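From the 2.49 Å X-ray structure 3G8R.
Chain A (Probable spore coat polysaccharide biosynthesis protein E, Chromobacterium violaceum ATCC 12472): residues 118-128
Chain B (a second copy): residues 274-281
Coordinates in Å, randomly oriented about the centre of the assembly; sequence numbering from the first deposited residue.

Chain A 118-128: ASCSFTDWPLL
Chain B 274-281: SLRSLRRG

A single carboxylate can serve two chains at once, and Asp A124 is a compact example: it sits at the N-cap of a helix in its own chain while gripping an arginine of the second copy through both oxygens. Its OD1 accepts a weak capping bond from Leu A127 N at 3.5 Å and lies 2.6 Å from Arg B280 NH2; its OD2 lies 2.9 Å from Arg B280 NE. The two arginine bonds are nearly straight (172° and 176°), so the acid meets the edge of the guanidinium in a bidentate salt bridge. To reach it, Asp A124 points toward the partner with chi1 t and chi2 -48°, while Arg B280 has its CA-to-CB bond sideways, and its end comes nearer to the partner through chi1 m, chi2 t, chi3 m and chi4 160°. Leu A127 CB lies 3.9 Å from Arg B280 NH2, a minor apolar contact beside the charge.

The supporting backbone is a loop with a type I turn from Ser A121 to Asp A124, closed by Asp A124 N to Ser A121 O at 3.0 Å, followed by a helix from Trp A125. Alongside it, the chain B helix gives way to extended residues at Arg B279 (-81/152) and Arg B280 (-77/127). The two stretches run in broadly the same sense, and the register pairs Cys A120 with Leu B275 (CA to CA 5.1 Å) and Asp A124 with Arg B280 (7.8 Å).

At the other end, Cys A120 (chi1 p) presents its CB to two leucines, 3.9 Å from Leu B278 CB and 4.3 Å from Leu B275 CD2, the latter leucine being m,t. The carbonyl of this buried cysteine is not left unpaired, because Arg B279 NE donates to Cys A120 O at 3.0 Å, using chi1 m, chi2 -130°, chi3 t and chi4 96°. Between them the two stretches bury 396 Å², both sides summed.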

# COMPACT_ATOMS: atom_id res chain seq x y z
N ALA A 118 20.22 -2.06 -15.54
CA ALA A 118 20.44 -2.72 -14.26
C ALA A 118 20.95 -1.74 -13.20
O ALA A 118 21.53 -0.70 -13.51
CB ALA A 118 21.42 -3.86 -14.42
N SER A 119 20.76 -2.09 -11.94
CA SER A 119 21.15 -1.21 -10.85
C SER A 119 22.64 -0.99 -10.82
O SER A 119 23.09 0.03 -10.32
CB SER A 119 20.71 -1.80 -9.50
OG SER A 119 19.80 -2.86 -9.71
N CYS A 120 23.39 -1.97 -11.32
CA CYS A 120 24.86 -1.93 -11.30
C CYS A 120 25.37 -0.94 -12.34
O CYS A 120 26.37 -0.23 -12.12
CB CYS A 120 25.46 -3.31 -11.55
SG CYS A 120 24.88 -4.10 -13.07
N SER A 121 24.66 -0.88 -13.47
CA SER A 121 24.99 0.05 -14.53
C SER A 121 24.27 1.35 -14.32
O SER A 121 24.35 2.23 -15.19
CB SER A 121 24.56 -0.51 -15.87
OG SER A 121 24.55 -1.92 -15.87
N PHE A 122 23.53 1.50 -13.23
CA PHE A 122 22.74 2.71 -13.08
C PHE A 122 23.61 3.94 -13.28
O PHE A 122 23.21 4.84 -13.97
CB PHE A 122 21.94 2.78 -11.77
CG PHE A 122 20.90 3.91 -11.75
CD1 PHE A 122 21.06 5.02 -10.91
CD2 PHE A 122 19.79 3.88 -12.60
CE1 PHE A 122 20.12 6.08 -10.90
CE2 PHE A 122 18.85 4.93 -12.59
CZ PHE A 122 19.02 6.03 -11.73
N THR A 123 24.81 3.96 -12.71
CA THR A 123 25.69 5.13 -12.88
C THR A 123 26.86 4.91 -13.84
O THR A 123 27.82 5.68 -13.87
CB THR A 123 26.21 5.63 -11.52
OG1 THR A 123 26.69 4.52 -10.75
CG2 THR A 123 25.12 6.30 -10.78
N ASP A 124 26.79 3.84 -14.62
CA ASP A 124 27.76 3.55 -15.65
C ASP A 124 27.55 4.58 -16.80
O ASP A 124 26.99 4.26 -17.87
CB ASP A 124 27.55 2.09 -16.08
CG ASP A 124 28.68 1.52 -16.93
OD1 ASP A 124 29.09 2.22 -17.88
OD2 ASP A 124 29.12 0.36 -16.66
N TRP A 125 28.01 5.80 -16.54
CA TRP A 125 27.75 6.99 -17.36
C TRP A 125 27.97 6.82 -18.85
O TRP A 125 27.11 7.20 -19.65
CB TRP A 125 28.62 8.14 -16.88
CG TRP A 125 28.38 8.44 -15.45
CD1 TRP A 125 29.30 8.37 -14.42
CD2 TRP A 125 27.14 8.85 -14.87
NE1 TRP A 125 28.70 8.72 -13.24
CE2 TRP A 125 27.37 9.01 -13.48
CE3 TRP A 125 25.85 9.07 -15.38
CZ2 TRP A 125 26.34 9.39 -12.58
CZ3 TRP A 125 24.83 9.45 -14.49
CH2 TRP A 125 25.08 9.60 -13.10
N PRO A 126 29.12 6.26 -19.24
CA PRO A 126 29.33 5.99 -20.66
C PRO A 126 28.22 5.12 -21.22
O PRO A 126 27.82 5.33 -22.37
CB PRO A 126 30.65 5.22 -20.69
CG PRO A 126 31.32 5.57 -19.41
CD PRO A 126 30.26 5.82 -18.41
N LEU A 127 27.75 4.14 -20.45
CA LEU A 127 26.68 3.27 -20.93
C LEU A 127 25.40 4.06 -21.10
O LEU A 127 24.64 3.81 -22.04
CB LEU A 127 26.44 2.06 -20.02
CG LEU A 127 25.26 1.18 -20.46
CD1 LEU A 127 25.46 0.66 -21.90
CD2 LEU A 127 24.94 0.04 -19.52
N LEU A 128 25.18 5.01 -20.19
CA LEU A 128 23.98 5.85 -20.24
C LEU A 128 24.01 6.76 -21.46
O LEU A 128 23.00 6.89 -22.15
CB LEU A 128 23.79 6.67 -18.96
CG LEU A 128 23.49 5.89 -17.69
CD1 LEU A 128 22.84 6.79 -16.66
CD2 LEU A 128 22.60 4.67 -17.92
N SER B 274 27.63 -6.21 -3.42
CA SER B 274 26.96 -6.86 -4.55
C SER B 274 27.10 -6.04 -5.80
O SER B 274 27.63 -6.55 -6.77
CB SER B 274 25.49 -7.12 -4.30
OG SER B 274 25.33 -8.37 -3.65
N LEU B 275 26.65 -4.78 -5.77
CA LEU B 275 26.70 -3.91 -6.96
C LEU B 275 28.09 -3.81 -7.59
O LEU B 275 28.22 -3.97 -8.80
CB LEU B 275 26.17 -2.53 -6.67
CG LEU B 275 24.67 -2.40 -6.41
CD1 LEU B 275 24.31 -0.99 -6.03
CD2 LEU B 275 23.85 -2.84 -7.62
N ARG B 276 29.11 -3.59 -6.77
CA ARG B 276 30.47 -3.52 -7.28
C ARG B 276 30.83 -4.74 -8.14
O ARG B 276 31.52 -4.62 -9.13
CB ARG B 276 31.48 -3.37 -6.14
CG ARG B 276 32.86 -2.93 -6.63
CD ARG B 276 33.92 -2.63 -5.51
NE ARG B 276 35.27 -2.46 -6.10
CZ ARG B 276 35.68 -1.39 -6.79
NH1 ARG B 276 36.93 -1.34 -7.27
NH2 ARG B 276 34.88 -0.35 -7.02
N SER B 277 30.37 -5.91 -7.76
CA SER B 277 30.87 -7.12 -8.40
C SER B 277 30.30 -7.34 -9.80
O SER B 277 30.81 -8.15 -10.58
CB SER B 277 30.73 -8.35 -7.49
OG SER B 277 29.40 -8.58 -7.12
N LEU B 278 29.27 -6.58 -10.16
CA LEU B 278 28.78 -6.63 -11.52
C LEU B 278 29.21 -5.42 -12.41
O LEU B 278 28.84 -5.36 -13.58
CB LEU B 278 27.25 -6.74 -11.50
CG LEU B 278 26.67 -7.98 -10.83
CD1 LEU B 278 25.39 -7.60 -10.07
CD2 LEU B 278 26.46 -9.12 -11.84
N ARG B 279 29.96 -4.48 -11.83
CA ARG B 279 30.37 -3.22 -12.48
C ARG B 279 31.58 -3.34 -13.41
O ARG B 279 32.48 -4.15 -13.19
CB ARG B 279 30.77 -2.19 -11.43
CG ARG B 279 29.66 -1.75 -10.52
CD ARG B 279 29.61 -0.24 -10.44
NE ARG B 279 28.34 0.18 -9.89
CZ ARG B 279 28.16 0.48 -8.60
NH1 ARG B 279 29.20 0.39 -7.76
NH2 ARG B 279 26.95 0.86 -8.16
N ARG B 280 31.64 -2.48 -14.41
CA ARG B 280 32.81 -2.44 -15.27
C ARG B 280 33.97 -1.72 -14.58
O ARG B 280 33.81 -0.65 -14.05
CB ARG B 280 32.45 -1.81 -16.61
CG ARG B 280 31.31 -2.55 -17.26
CD ARG B 280 31.15 -2.16 -18.69
NE ARG B 280 30.61 -0.82 -18.83
CZ ARG B 280 30.73 -0.09 -19.93
NH1 ARG B 280 31.38 -0.57 -20.98
NH2 ARG B 280 30.19 1.13 -19.99
N GLY B 281 35.11 -2.35 -14.51
CA GLY B 281 36.28 -1.63 -14.03
C GLY B 281 36.98 -0.95 -15.19
O GLY B 281 36.54 -1.04 -16.34